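Long-range contacts in putative glycoside hydrolase (Bacteroides thetaiotaomicron VPI-5482, PDB 3HBZ), which is of unproven function but binds calcium and may take part in carbohydrate metabolism, perhaps as a glycoside hydrolase: residues C15-V20 with I35-G40; Q109-F114 with D143-F148; S171-P176 with N191-P196; G185-G190 with K198-G203; I238-A243 with A270-A275. All blocks are in the same frame, centred on the assembly; numbering follows the deposited sequence. Where two conformers were deposited one is given.

Interaction 1: residues C15-V20 with I35-G40; sequences CRLPGV and IFVGPG
Ile35 reaches across to Cys15 with one branch of its side chain and to Leu17 with the other. At CB the chain forks. CG1 lies anti to the carbonyl carbon (chi1 -63°) and comes within 3.9 Å of Cys15 SG. Beyond it the chain stays extended (chi2 170°), which carries CD1 onward until this methyl lies 3.5 Å from Cys15 SG. The second branch, CG2, meets Leu17 CD1 at 3.8 Å. That leucine methyl is shared, since Leu17 CD1 also touches Val37 CG1 at 3.9 Å, the two side chains crossing at about a right angle. Val20 closes the row, its CG1 lying 4.0 Å from Val37 CG1.

A type II turn from Leu17 to Val20, closed by the bond from Val20 N to Leu17 O, brings Val20 back beside Leu17. Gly19 suits the turn because its phi is positive. Val37 and Ile35, two residues apart, point toward the same partner segment, and the fork of isoleucine lets Ile35 serve Cys15 and Leu17 at once. Strand 12-16 pairs with strand 49-52, whereas strand 32-36 belongs to the mixed sheet beside strand 84-92, so the contact joins two separate sheets. All four side-chain pairs are apolar and most of the residues are buried; cohesion here therefore rests on van der Waals fit and the exclusion of water, with no directional bond between the two segments.

Interaction 2: residues Q109-F114 with D143-F148; sequences QKYYIF and DDYPTF
Tyr111 sets its CB squarely over the centre of the Tyr145 ring, 3.6 Å from the centroid, a CH-pi contact. Its CG sits between the backbone N and the carbonyl carbon (chi1 56°), and the two rings meet with their planes 55° apart, Tyr111 CD2 lying 3.6 Å from Tyr145 CE2. Tyr145 OH lies in the plane of the Tyr111 ring, at its edge.

Tyr112 holds CG anti to the carbonyl carbon (chi1 -77°), and its CD2 packs 3.5 Å from Phe148 CB. Asp143 OD1 comes to the rim of the same ring, 3.7 Å from Tyr112 CE2. Two waters bridge the segments: one accepts from Tyr112 N and donates to Thr147 O, the other donates to Asp143 OD1 and also bonds Tyr112 OH. An aromatic suits position 114 too: the Phe114 ring presents its edge to Phe148 O, with CZ 3.6 Å away.

Helix 130-134 covers Tyr111 through Asn130 and Ala131 and packs on Tyr145 through Asn130 and Ala134. Farther along the segment, Phe114 rests on Leu159 of strand 158-165 and Leu182 of strand 177-183, its side chain about 7 Å from those of the calcium ligands Glu103 and Lys157.

Interaction 3: residues S171-P176 with N191-P196; sequences SIMGMP and NAMSNP
Met175 and Met173, both selenomethionines, reach the 191-196 loop through differently folded chains. In Met175 the chain is straight as far as SE (chi2 175°), then turns at chi3 (59°), which brings CE to 3.4 Å from Ala192 O. The same methyl touches Pro196 CB at 4.0 Å. Behind it, Met175 SE lies 3.9 Å from Met193 CA and 4.1 Å from Met193 CG. Met173 bends at both chi2 and chi3, and the curled chain places its CE 3.4 Å from Met193 O.

Unbranched, flexible side chains suit this meeting of two irregular loops, because they can follow an uneven backbone surface; the methyls here press against carbonyl oxygens as well as carbon. The receiving loop is held in shape by Asn191 O, which accepts from both Ser194 N and Asn195 N on one face of its plane. Outside the pair, Met175 also packs on Phe321, and Met193 on Thr136.

The 171-176 side is the end of helix 167-172. With positive phi, easy for glycine, and two bonds back into the last turn, one of them Gly174 N to Ser171 O at 3.0 Å, Gly174 makes a Schellman motif, the classic C-terminal finish of a helix, here directing Met173 and Met175 onto the neighbouring loop.

Interaction 4: residues G185-G190 with K198-G203; sequences GSFDVG and KATKFG
Strands 185-187 and 200-202 run antiparallel, with axes 4.8 Å apart and directions at 172°, so that Ser186 and Lys201 form a hydrogen-bonded pair of a short antiparallel ladder. Ser186 N gives to Lys201 O and Lys201 N returns a bond of 2.8 Å to Ser186 O, while Asp188 N adds a third to Ala199 O. Gly185 suits its place because a CB there would collide with Lys201 O, which lies only 3.1 Å from Gly185 CA.

Phe187 holds CG anti to its backbone N (chi1 -173°). Its CE1 meets Ala199 CB at 3.6 Å, and Thr200 CG2 lies at the ring's edge, 4.1 Å from Phe187 CD1. An alanine in place of Phe187 would probably open a gap beside Ala199 CB and Thr200 CG2, leaving both methyls without the ring they pack on.

Where Ser186 and Lys201 share a face, the lysine chain runs extended past Ser186 OG, and Lys201 NZ forms a long salt bridge of 3.6 Å with Asp188 OD2. A hexaethylene glycol, probably from the crystallisation liquor, also bonds Lys201 NZ. The other oxygen of the same carboxylate, Asp188 OD1, closes an Asx turn by accepting from Gly190 N at 3.0 Å, on its anti side and 32° out of the carboxylate plane.

Interaction 5: residues I238-A243 with A270-A275; sequences ICDIYA and ARIDDA. With PEG (di(hydroxyethyl)ether), chain T.
Asp240, itself buried, anchors the exposed Arg271 across this contact, while alanines and isoleucines fill its close-packed side. On that inner side strands 240-243 and 270-271 pair antiparallel. Ala243 and Ala270 exchange two backbone bonds, each 2.9 Å from N to O, and Ile272 N gives a nearly straight one to Ile241 O. Small side chains suit the alanine pair, whose CB atoms stand 4.4 Å apart. Farther along, Ile272 CG2 packs on Ile241 CB, and Ala275 CB touches Cys239 SG at 3.8 Å and Ile238 CG1 as well.

Arg271, extended from CG to NE, meets the carboxylate side-on: Arg271 NE reaches the syn lone pair of Asp240 OD1 at 3.2 Å, and Arg271 NH2 approaches Asp240 OD2 at 2.7 Å from above the carboxylate plane. Only beyond this firm grip does the contact open to solvent. A water lies between Asp240 OD1 and Ile272 O, and Arg271 NH1 makes a weak bond of 3.4 Å to O1 of a diethylene glycol, probably from the crystallisation liquor. An alanine in place of Asp240 would probably leave the guanidinium without its anionic mate and less firmly fixed in rotation.

Phe261 gives Arg271 a cation-pi partner. Strand 306-313 flanks 240-247; from strand 281-290, Phe284 and Leu286 cover Ile241, and Phe288 covers Ala243 and Ala270; from strand 210-220, Tyr219 packs on Ile238 and Cys239, and Tyr217 on Ile272.

Overall arrangement
Along the chain interaction 1 comes first and stands apart, its centre about 20 Å from that of interaction 4 and 34 Å from those of interactions 3 and 5; it belongs to the N-terminal sheets. The other four lie within the putative carbohydrate metabolism domain. Interaction 2 comes first of these, and interactions 3 and 4 alternate their segments: 171-176, 185-190, 191-196, 198-203. These two touch where Ala192 packs on Phe187 and Ala199, so the loop between the strands of interaction 4 also receives the methionines of interaction 3. Interaction 5 follows and meets interaction 4 through Phe202 and Tyr242, both beside strand 306-313, which links the two ladders in one beta-rich framework.

Interaction 1: residues C15-V20 with I35-G40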
# COMPACT_ATOMS: atom_id res chain seq x y z
N CYS A 15 -17.73 5.28 -1.09
CA CYS A 15 -17.91 6.03 0.17
C CYS A 15 -17.63 7.47 -0.10
O CYS A 15 -16.65 7.77 -0.75
CB CYS A 15 -16.90 5.56 1.20
SG CYS A 15 -17.07 6.30 2.80
N ARG A 16 -18.47 8.36 0.43
CA ARG A 16 -18.15 9.77 0.40
C ARG A 16 -18.73 10.46 1.63
O ARG A 16 -19.53 9.85 2.34
CB ARG A 16 -18.63 10.40 -0.89
CG ARG A 16 -20.07 10.67 -0.94
CD ARG A 16 -20.45 11.13 -2.32
NE ARG A 16 -21.78 11.72 -2.30
CZ ARG A 16 -22.05 13.01 -2.07
NH1 ARG A 16 -21.09 13.90 -1.84
NH2 ARG A 16 -23.32 13.40 -2.07
N LEU A 17 -18.24 11.68 1.89
CA LEU A 17 -18.69 12.50 3.01
C LEU A 17 -19.23 13.83 2.47
O LEU A 17 -18.48 14.76 2.17
CB LEU A 17 -17.54 12.79 3.96
CG LEU A 17 -16.93 11.72 4.84
CD1 LEU A 17 -15.72 12.35 5.58
CD2 LEU A 17 -17.95 11.16 5.81
N PRO A 18 -20.55 13.92 2.32
CA PRO A 18 -21.15 15.15 1.78
C PRO A 18 -20.73 16.37 2.60
O PRO A 18 -20.72 16.32 3.82
CB PRO A 18 -22.67 14.89 1.93
CG PRO A 18 -22.83 13.44 1.96
CD PRO A 18 -21.55 12.87 2.58
N GLY A 19 -20.32 17.44 1.94
CA GLY A 19 -19.86 18.66 2.63
C GLY A 19 -18.49 18.66 3.31
O GLY A 19 -18.12 19.69 3.88
N VAL A 20 -17.74 17.55 3.27
CA VAL A 20 -16.34 17.52 3.75
C VAL A 20 -15.43 17.16 2.58
O VAL A 20 -15.73 16.21 1.84
CB VAL A 20 -16.17 16.45 4.87
CG1 VAL A 20 -14.67 16.15 5.18
CG2 VAL A 20 -16.92 16.85 6.12
N ILE A 35 -11.01 6.47 5.30
CA ILE A 35 -11.44 7.76 4.78
C ILE A 35 -10.42 8.79 5.28
O ILE A 35 -10.06 8.78 6.45
CB ILE A 35 -12.82 8.13 5.38
CG1 ILE A 35 -13.87 7.08 4.93
CG2 ILE A 35 -13.25 9.55 4.95
CD1 ILE A 35 -15.24 7.17 5.61
N PHE A 36 -9.93 9.66 4.41
CA PHE A 36 -8.90 10.64 4.78
C PHE A 36 -9.43 12.09 4.73
O PHE A 36 -9.93 12.54 3.69
CB PHE A 36 -7.67 10.53 3.86
CG PHE A 36 -6.97 9.18 3.92
CD1 PHE A 36 -7.48 8.10 3.22
CD2 PHE A 36 -5.83 9.01 4.67
CE1 PHE A 36 -6.85 6.89 3.24
CE2 PHE A 36 -5.18 7.77 4.70
CZ PHE A 36 -5.72 6.72 4.01
N VAL A 37 -9.29 12.81 5.84
CA VAL A 37 -9.70 14.21 5.91
C VAL A 37 -8.54 15.07 6.40
O VAL A 37 -7.56 14.57 6.96
CB VAL A 37 -10.94 14.35 6.83
CG1 VAL A 37 -12.03 13.45 6.34
CG2 VAL A 37 -10.59 14.03 8.30
N GLY A 38 -8.63 16.38 6.19
CA GLY A 38 -7.57 17.29 6.61
C GLY A 38 -7.44 17.37 8.12
O GLY A 38 -8.44 17.36 8.85
N PRO A 39 -6.19 17.44 8.62
CA PRO A 39 -5.96 17.70 10.04
C PRO A 39 -6.74 18.91 10.49
O PRO A 39 -6.74 19.93 9.80
CB PRO A 39 -4.46 17.98 10.09
CG PRO A 39 -3.92 17.14 8.95
CD PRO A 39 -4.93 17.26 7.87
N GLY A 40 -7.44 18.78 11.61
CA GLY A 40 -8.36 19.82 12.08
C GLY A 40 -9.84 19.60 11.74
O GLY A 40 -10.69 20.30 12.27

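Interaction 2: residues Q109-F114 with D143-F148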
# COMPACT_ATOMS: atom_id res chain seq x y z
N GLN A 109 -6.00 -11.29 10.68
CA GLN A 109 -5.99 -11.33 9.21
C GLN A 109 -5.22 -12.55 8.76
O GLN A 109 -4.39 -13.06 9.48
CB GLN A 109 -5.32 -10.08 8.67
CG GLN A 109 -5.97 -8.80 9.11
CD GLN A 109 -7.25 -8.49 8.37
OE1 GLN A 109 -7.54 -9.04 7.31
NE2 GLN A 109 -8.02 -7.60 8.92
N LYS A 110 -5.45 -12.98 7.54
CA LYS A 110 -4.76 -14.15 7.02
C LYS A 110 -3.37 -13.80 6.49
O LYS A 110 -2.57 -14.70 6.23
CB LYS A 110 -5.57 -14.82 5.91
CG LYS A 110 -5.52 -14.11 4.59
CD LYS A 110 -6.42 -14.76 3.56
CE LYS A 110 -6.44 -13.93 2.31
NZ LYS A 110 -7.41 -14.45 1.36
N TYR A 111 -3.09 -12.52 6.32
CA TYR A 111 -1.73 -12.09 6.01
C TYR A 111 -1.45 -10.78 6.74
O TYR A 111 -2.35 -10.15 7.29
CB TYR A 111 -1.51 -11.94 4.50
CG TYR A 111 -2.49 -11.01 3.80
CD1 TYR A 111 -2.46 -9.63 4.03
CD2 TYR A 111 -3.45 -11.50 2.89
CE1 TYR A 111 -3.34 -8.77 3.39
CE2 TYR A 111 -4.38 -10.65 2.25
CZ TYR A 111 -4.32 -9.30 2.49
OH TYR A 111 -5.22 -8.48 1.86
N TYR A 112 -0.20 -10.36 6.73
CA TYR A 112 0.19 -9.22 7.48
C TYR A 112 -0.14 -7.94 6.77
O TYR A 112 0.15 -7.79 5.56
CB TYR A 112 1.70 -9.26 7.70
CG TYR A 112 2.11 -10.23 8.78
CD1 TYR A 112 1.98 -9.89 10.10
CD2 TYR A 112 2.68 -11.45 8.49
CE1 TYR A 112 2.41 -10.72 11.11
CE2 TYR A 112 3.11 -12.32 9.52
CZ TYR A 112 2.96 -11.94 10.81
OH TYR A 112 3.35 -12.73 11.87
N ILE A 113 -0.70 -7.02 7.55
CA ILE A 113 -0.92 -5.61 7.16
C ILE A 113 -0.26 -4.77 8.28
O ILE A 113 -0.66 -4.85 9.46
CB ILE A 113 -2.42 -5.28 7.05
CG1 ILE A 113 -3.15 -6.15 5.98
CG2 ILE A 113 -2.71 -3.76 6.78
CD1 ILE A 113 -4.73 -6.20 6.16
N PHE A 114 0.81 -4.08 7.90
CA PHE A 114 1.55 -3.15 8.76
C PHE A 114 0.82 -1.85 8.89
O PHE A 114 0.39 -1.25 7.88
CB PHE A 114 2.93 -2.91 8.14
CG PHE A 114 3.85 -4.06 8.26
CD1 PHE A 114 4.64 -4.20 9.40
CD2 PHE A 114 3.94 -5.02 7.25
CE1 PHE A 114 5.51 -5.29 9.51
CE2 PHE A 114 4.82 -6.09 7.37
CZ PHE A 114 5.59 -6.23 8.51
N ASP A 143 2.95 -16.29 6.85
CA ASP A 143 4.39 -16.42 6.54
C ASP A 143 4.76 -16.92 5.14
O ASP A 143 5.94 -16.95 4.79
CB ASP A 143 5.05 -17.36 7.59
CG ASP A 143 5.52 -16.59 8.80
OD1 ASP A 143 5.17 -15.37 8.88
OD2 ASP A 143 6.26 -17.15 9.63
N ASP A 144 3.76 -17.34 4.37
CA ASP A 144 4.00 -17.84 3.02
C ASP A 144 3.86 -16.71 1.98
O ASP A 144 4.13 -16.91 0.78
CB ASP A 144 3.00 -18.95 2.68
CG ASP A 144 3.13 -20.19 3.55
OD1 ASP A 144 4.23 -20.47 4.09
OD2 ASP A 144 2.11 -20.91 3.67
N TYR A 145 3.40 -15.54 2.40
CA TYR A 145 3.22 -14.43 1.49
C TYR A 145 4.56 -13.70 1.20
O TYR A 145 5.57 -13.90 1.91
CB TYR A 145 2.23 -13.44 2.05
CG TYR A 145 0.79 -13.89 1.98
CD1 TYR A 145 0.30 -14.84 2.86
CD2 TYR A 145 -0.09 -13.33 1.03
CE1 TYR A 145 -1.03 -15.25 2.79
CE2 TYR A 145 -1.42 -13.75 0.95
CZ TYR A 145 -1.88 -14.72 1.81
OH TYR A 145 -3.20 -15.09 1.74
N PRO A 146 4.59 -12.89 0.14
CA PRO A 146 5.80 -12.13 -0.19
C PRO A 146 6.15 -11.05 0.84
O PRO A 146 7.33 -10.67 0.97
CB PRO A 146 5.46 -11.49 -1.55
CG PRO A 146 4.41 -12.42 -2.14
CD PRO A 146 3.55 -12.76 -0.91
N THR A 147 5.15 -10.61 1.59
CA THR A 147 5.30 -9.51 2.52
C THR A 147 4.82 -10.01 3.90
O THR A 147 3.65 -10.35 4.06
CB THR A 147 4.49 -8.35 2.07
OG1 THR A 147 4.91 -7.92 0.78
CG2 THR A 147 4.62 -7.14 3.08
N PHE A 148 5.75 -10.08 4.87
CA PHE A 148 5.41 -10.51 6.23
C PHE A 148 6.28 -9.85 7.27
O PHE A 148 7.17 -9.06 6.95
CB PHE A 148 5.45 -12.05 6.37
CG PHE A 148 6.83 -12.67 6.07
CD1 PHE A 148 7.22 -12.91 4.75
CD2 PHE A 148 7.70 -13.03 7.09
CE1 PHE A 148 8.44 -13.47 4.45
CE2 PHE A 148 8.93 -13.59 6.81
CZ PHE A 148 9.31 -13.82 5.49
O HOH W 1 1.75 -12.01 5.31
O HOH W 2 6.10 -14.01 11.12

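Interaction 3: residues S171-P176 with N191-P196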
# COMPACT_ATOMS: atom_id res chain seq x y z
N SER A 171 1.84 -18.91 -13.25
CA SER A 171 2.56 -19.04 -14.51
C SER A 171 1.65 -19.01 -15.72
O SER A 171 1.99 -18.40 -16.75
CB SER A 171 3.47 -20.26 -14.56
OG SER A 171 2.77 -21.45 -14.77
N ILE A 172 0.48 -19.62 -15.63
CA ILE A 172 -0.42 -19.54 -16.76
C ILE A 172 -0.96 -18.10 -16.99
O ILE A 172 -1.37 -17.78 -18.10
CB ILE A 172 -1.52 -20.65 -16.80
CG1 ILE A 172 -2.62 -20.40 -15.81
CG2 ILE A 172 -0.94 -22.08 -16.65
CD1 ILE A 172 -3.55 -19.40 -16.33
N MSE A 173 -0.92 -17.22 -15.98
CA MSE A 173 -1.32 -15.83 -16.18
C MSE A 173 -0.14 -14.98 -16.67
O MSE A 173 -0.26 -13.75 -16.80
CB MSE A 173 -1.88 -15.21 -14.87
CG MSE A 173 -3.13 -15.87 -14.32
SE MSE A 173 -4.59 -15.88 -15.58
CE MSE A 173 -4.90 -13.98 -15.60
N GLY A 174 1.02 -15.60 -16.90
CA GLY A 174 2.19 -14.83 -17.32
C GLY A 174 2.81 -14.08 -16.17
O GLY A 174 3.52 -13.12 -16.40
N MSE A 175 2.49 -14.49 -14.93
CA MSE A 175 2.99 -13.86 -13.71
C MSE A 175 3.70 -14.88 -12.79
O MSE A 175 3.20 -15.20 -11.73
CB MSE A 175 1.79 -13.22 -13.01
CG MSE A 175 1.11 -12.13 -13.84
SE MSE A 175 -0.51 -11.44 -12.99
CE MSE A 175 0.29 -10.81 -11.31
N PRO A 176 4.87 -15.40 -13.21
CA PRO A 176 5.47 -16.58 -12.55
C PRO A 176 6.11 -16.36 -11.18
O PRO A 176 6.32 -17.32 -10.44
CB PRO A 176 6.49 -17.09 -13.56
CG PRO A 176 6.86 -15.82 -14.40
CD PRO A 176 5.65 -14.93 -14.37
N ASN A 191 -7.40 -5.13 -10.19
CA ASN A 191 -6.39 -5.20 -11.23
C ASN A 191 -5.26 -6.23 -11.01
O ASN A 191 -4.31 -6.32 -11.79
CB ASN A 191 -5.77 -3.81 -11.39
CG ASN A 191 -6.53 -2.95 -12.41
OD1 ASN A 191 -6.94 -3.42 -13.46
ND2 ASN A 191 -6.66 -1.68 -12.11
N ALA A 192 -5.34 -6.99 -9.92
CA ALA A 192 -4.21 -7.76 -9.45
C ALA A 192 -3.65 -8.72 -10.50
O ALA A 192 -2.46 -8.93 -10.59
CB ALA A 192 -4.58 -8.56 -8.19
N MSE A 193 -4.54 -9.30 -11.30
CA MSE A 193 -4.13 -10.28 -12.26
C MSE A 193 -4.62 -9.93 -13.66
O MSE A 193 -4.80 -10.82 -14.47
CB MSE A 193 -4.67 -11.63 -11.81
CG MSE A 193 -3.88 -12.18 -10.70
SE MSE A 193 -4.26 -14.06 -10.40
CE MSE A 193 -2.58 -14.62 -9.95
N SER A 194 -4.91 -8.67 -13.93
CA SER A 194 -5.35 -8.23 -15.27
C SER A 194 -4.46 -7.10 -15.68
O SER A 194 -3.98 -7.11 -16.76
CB SER A 194 -6.82 -7.80 -15.24
OG SER A 194 -7.01 -6.90 -14.17
N ASN A 195 -4.16 -6.15 -14.77
CA ASN A 195 -3.19 -5.06 -15.02
C ASN A 195 -2.36 -4.81 -13.73
O ASN A 195 -2.59 -3.83 -13.03
CB ASN A 195 -3.94 -3.76 -15.37
CG ASN A 195 -4.54 -3.76 -16.77
OD1 ASN A 195 -3.84 -3.55 -17.74
ND2 ASN A 195 -5.85 -3.95 -16.86
N PRO A 196 -1.44 -5.73 -13.37
CA PRO A 196 -0.86 -5.69 -12.02
C PRO A 196 -0.11 -4.40 -11.70
O PRO A 196 -0.04 -3.97 -10.54
CB PRO A 196 0.06 -6.91 -11.99
CG PRO A 196 0.27 -7.29 -13.41
CD PRO A 196 -1.04 -6.93 -14.10

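Interaction 4: residues G185-G190 with K198-G203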
# COMPACT_ATOMS: atom_id res chain seq x y z
N GLY A 185 0.18 3.95 0.05
CA GLY A 185 -0.81 3.92 -1.05
C GLY A 185 -1.85 2.83 -0.81
O GLY A 185 -2.20 2.52 0.34
N SER A 186 -2.34 2.23 -1.89
CA SER A 186 -3.25 1.12 -1.76
C SER A 186 -3.07 0.09 -2.87
O SER A 186 -2.44 0.36 -3.90
CB SER A 186 -4.70 1.63 -1.74
OG SER A 186 -5.00 2.33 -2.93
N PHE A 187 -3.62 -1.10 -2.64
CA PHE A 187 -3.54 -2.19 -3.62
C PHE A 187 -4.94 -2.46 -4.14
O PHE A 187 -5.82 -2.81 -3.40
CB PHE A 187 -2.97 -3.47 -3.02
CG PHE A 187 -2.70 -4.58 -4.05
CD1 PHE A 187 -1.62 -4.52 -4.87
CD2 PHE A 187 -3.57 -5.63 -4.21
CE1 PHE A 187 -1.36 -5.50 -5.80
CE2 PHE A 187 -3.34 -6.61 -5.17
CZ PHE A 187 -2.23 -6.55 -5.95
N ASP A 188 -5.14 -2.26 -5.43
CA ASP A 188 -6.46 -2.42 -6.03
C ASP A 188 -6.58 -3.83 -6.55
O ASP A 188 -6.10 -4.15 -7.64
CB ASP A 188 -6.64 -1.37 -7.11
CG ASP A 188 -7.94 -1.55 -7.92
OD1 ASP A 188 -8.68 -2.52 -7.73
OD2 ASP A 188 -8.15 -0.71 -8.77
N VAL A 189 -7.26 -4.68 -5.78
CA VAL A 189 -7.24 -6.11 -6.05
C VAL A 189 -7.99 -6.43 -7.34
O VAL A 189 -7.77 -7.47 -7.90
CB VAL A 189 -7.80 -6.96 -4.87
CG1 VAL A 189 -9.33 -6.82 -4.76
CG2 VAL A 189 -7.39 -8.46 -5.04
N GLY A 190 -8.81 -5.51 -7.85
CA GLY A 190 -9.53 -5.72 -9.11
C GLY A 190 -8.59 -5.72 -10.32
O GLY A 190 -8.93 -6.26 -11.34
N LYS A 198 -1.07 -1.49 -12.52
CA LYS A 198 -2.13 -0.55 -12.12
C LYS A 198 -2.67 -0.88 -10.73
O LYS A 198 -3.31 -0.04 -10.12
CB LYS A 198 -3.30 -0.57 -13.09
CG LYS A 198 -2.94 -0.22 -14.58
CD LYS A 198 -2.50 1.17 -14.76
CE LYS A 198 -3.64 2.17 -14.95
NZ LYS A 198 -2.98 3.53 -14.79
N ALA A 199 -2.41 -2.08 -10.24
CA ALA A 199 -2.89 -2.51 -8.93
C ALA A 199 -2.17 -1.80 -7.79
O ALA A 199 -2.78 -1.58 -6.73
CB ALA A 199 -2.72 -4.02 -8.78
N THR A 200 -0.90 -1.48 -7.96
CA THR A 200 -0.12 -0.79 -6.92
C THR A 200 -0.27 0.71 -7.06
O THR A 200 0.41 1.35 -7.88
CB THR A 200 1.38 -1.19 -6.96
OG1 THR A 200 1.88 -0.96 -8.26
CG2 THR A 200 1.56 -2.66 -6.68
N LYS A 201 -1.15 1.29 -6.24
CA LYS A 201 -1.42 2.71 -6.28
C LYS A 201 -0.55 3.40 -5.25
O LYS A 201 -0.74 3.22 -4.06
CB LYS A 201 -2.89 3.00 -6.04
CG LYS A 201 -3.79 2.45 -7.16
CD LYS A 201 -5.25 2.82 -6.96
CE LYS A 201 -6.06 2.65 -8.27
NZ LYS A 201 -7.56 2.73 -8.10
N PHE A 202 0.39 4.18 -5.73
CA PHE A 202 1.43 4.76 -4.89
C PHE A 202 1.09 6.18 -4.48
O PHE A 202 0.93 7.08 -5.33
CB PHE A 202 2.76 4.82 -5.67
CG PHE A 202 3.31 3.47 -6.11
CD1 PHE A 202 3.39 2.40 -5.24
CD2 PHE A 202 3.80 3.31 -7.42
CE1 PHE A 202 3.93 1.16 -5.63
CE2 PHE A 202 4.37 2.07 -7.81
CZ PHE A 202 4.43 1.01 -6.93
N GLY A 203 1.04 6.38 -3.17
CA GLY A 203 1.16 7.72 -2.58
C GLY A 203 -0.04 8.15 -1.76
O GLY A 203 -1.16 7.78 -2.08

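Interaction 5: residues I238-A243 with A270-A275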
# COMPACT_ATOMS: atom_id res chain seq x y z
N ILE A 238 18.59 -7.86 -7.18
CA ILE A 238 18.86 -6.78 -6.24
C ILE A 238 17.52 -6.19 -5.83
O ILE A 238 16.54 -6.29 -6.58
CB ILE A 238 19.83 -5.68 -6.83
CG1 ILE A 238 20.48 -4.82 -5.74
CG2 ILE A 238 19.10 -4.80 -7.92
CD1 ILE A 238 21.25 -5.60 -4.60
N CYS A 239 17.47 -5.63 -4.62
CA CYS A 239 16.32 -4.92 -4.13
C CYS A 239 16.20 -3.51 -4.70
O CYS A 239 17.15 -3.01 -5.36
CB CYS A 239 16.41 -4.83 -2.61
SG CYS A 239 17.92 -4.02 -2.04
N ASP A 240 15.06 -2.88 -4.47
CA ASP A 240 14.87 -1.44 -4.74
C ASP A 240 14.21 -0.81 -3.53
O ASP A 240 13.38 -1.44 -2.83
CB ASP A 240 14.03 -1.21 -6.00
CG ASP A 240 14.29 0.13 -6.67
OD1 ASP A 240 15.11 0.97 -6.22
OD2 ASP A 240 13.62 0.35 -7.68
N ILE A 241 14.64 0.41 -3.24
CA ILE A 241 14.09 1.23 -2.18
C ILE A 241 14.02 2.65 -2.73
O ILE A 241 15.03 3.18 -3.17
CB ILE A 241 15.02 1.23 -0.92
CG1 ILE A 241 15.29 -0.21 -0.45
CG2 ILE A 241 14.41 2.15 0.18
CD1 ILE A 241 16.34 -0.40 0.69
N TYR A 242 12.83 3.23 -2.75
CA TYR A 242 12.67 4.52 -3.34
C TYR A 242 11.49 5.26 -2.74
O TYR A 242 10.70 4.68 -1.98
CB TYR A 242 12.59 4.39 -4.85
CG TYR A 242 11.41 3.64 -5.43
CD1 TYR A 242 10.25 4.32 -5.81
CD2 TYR A 242 11.47 2.29 -5.66
CE1 TYR A 242 9.17 3.65 -6.42
CE2 TYR A 242 10.37 1.58 -6.23
CZ TYR A 242 9.23 2.28 -6.63
OH TYR A 242 8.16 1.62 -7.22
N ALA A 243 11.41 6.56 -3.04
CA ALA A 243 10.31 7.42 -2.63
C ALA A 243 10.09 8.45 -3.73
O ALA A 243 11.04 8.81 -4.45
CB ALA A 243 10.58 8.11 -1.27
N ALA A 270 13.64 10.05 -4.52
CA ALA A 270 14.78 9.50 -3.76
C ALA A 270 14.89 8.00 -4.13
O ALA A 270 13.87 7.32 -4.32
CB ALA A 270 14.55 9.66 -2.27
N ARG A 271 16.10 7.49 -4.31
CA ARG A 271 16.28 6.07 -4.74
C ARG A 271 17.66 5.54 -4.40
O ARG A 271 18.67 6.21 -4.63
CB ARG A 271 16.07 5.94 -6.23
CG ARG A 271 15.97 4.53 -6.70
CD ARG A 271 15.53 4.49 -8.14
NE ARG A 271 15.13 3.14 -8.52
CZ ARG A 271 15.02 2.70 -9.76
NH1 ARG A 271 15.27 3.50 -10.79
NH2 ARG A 271 14.63 1.46 -9.98
N ILE A 272 17.71 4.33 -3.86
CA ILE A 272 19.00 3.73 -3.50
C ILE A 272 19.81 3.50 -4.78
O ILE A 272 19.27 3.03 -5.80
CB ILE A 272 18.80 2.42 -2.67
CG1 ILE A 272 20.14 2.00 -2.00
CG2 ILE A 272 18.18 1.31 -3.55
CD1 ILE A 272 19.97 1.13 -0.66
N ASP A 273 21.09 3.83 -4.73
CA ASP A 273 22.01 3.58 -5.84
C ASP A 273 23.20 2.69 -5.48
O ASP A 273 24.02 2.42 -6.35
CB ASP A 273 22.54 4.91 -6.44
CG ASP A 273 23.43 5.70 -5.46
OD1 ASP A 273 23.58 5.31 -4.27
OD2 ASP A 273 23.99 6.72 -5.88
N ASP A 274 23.33 2.25 -4.24
CA ASP A 274 24.47 1.39 -3.84
C ASP A 274 24.00 0.17 -3.04
O ASP A 274 24.71 -0.30 -2.18
CB ASP A 274 25.50 2.21 -3.05
CG ASP A 274 24.94 2.77 -1.74
OD1 ASP A 274 23.76 2.53 -1.43
OD2 ASP A 274 25.71 3.39 -0.99
N ALA A 275 22.81 -0.34 -3.35
CA ALA A 275 22.31 -1.55 -2.72
C ALA A 275 23.24 -2.73 -2.96
O ALA A 275 23.85 -2.85 -4.04
CB ALA A 275 20.87 -1.89 -3.17
C1 PEG T . 14.96 7.12 -11.49
O1 PEG T . 16.27 6.70 -11.02
C2 PEG T . 14.79 7.02 -13.02
O2 PEG T . 14.17 8.20 -13.56
C3 PEG T . 14.04 8.20 -14.99
O HOH W 3 17.67 1.19 -6.97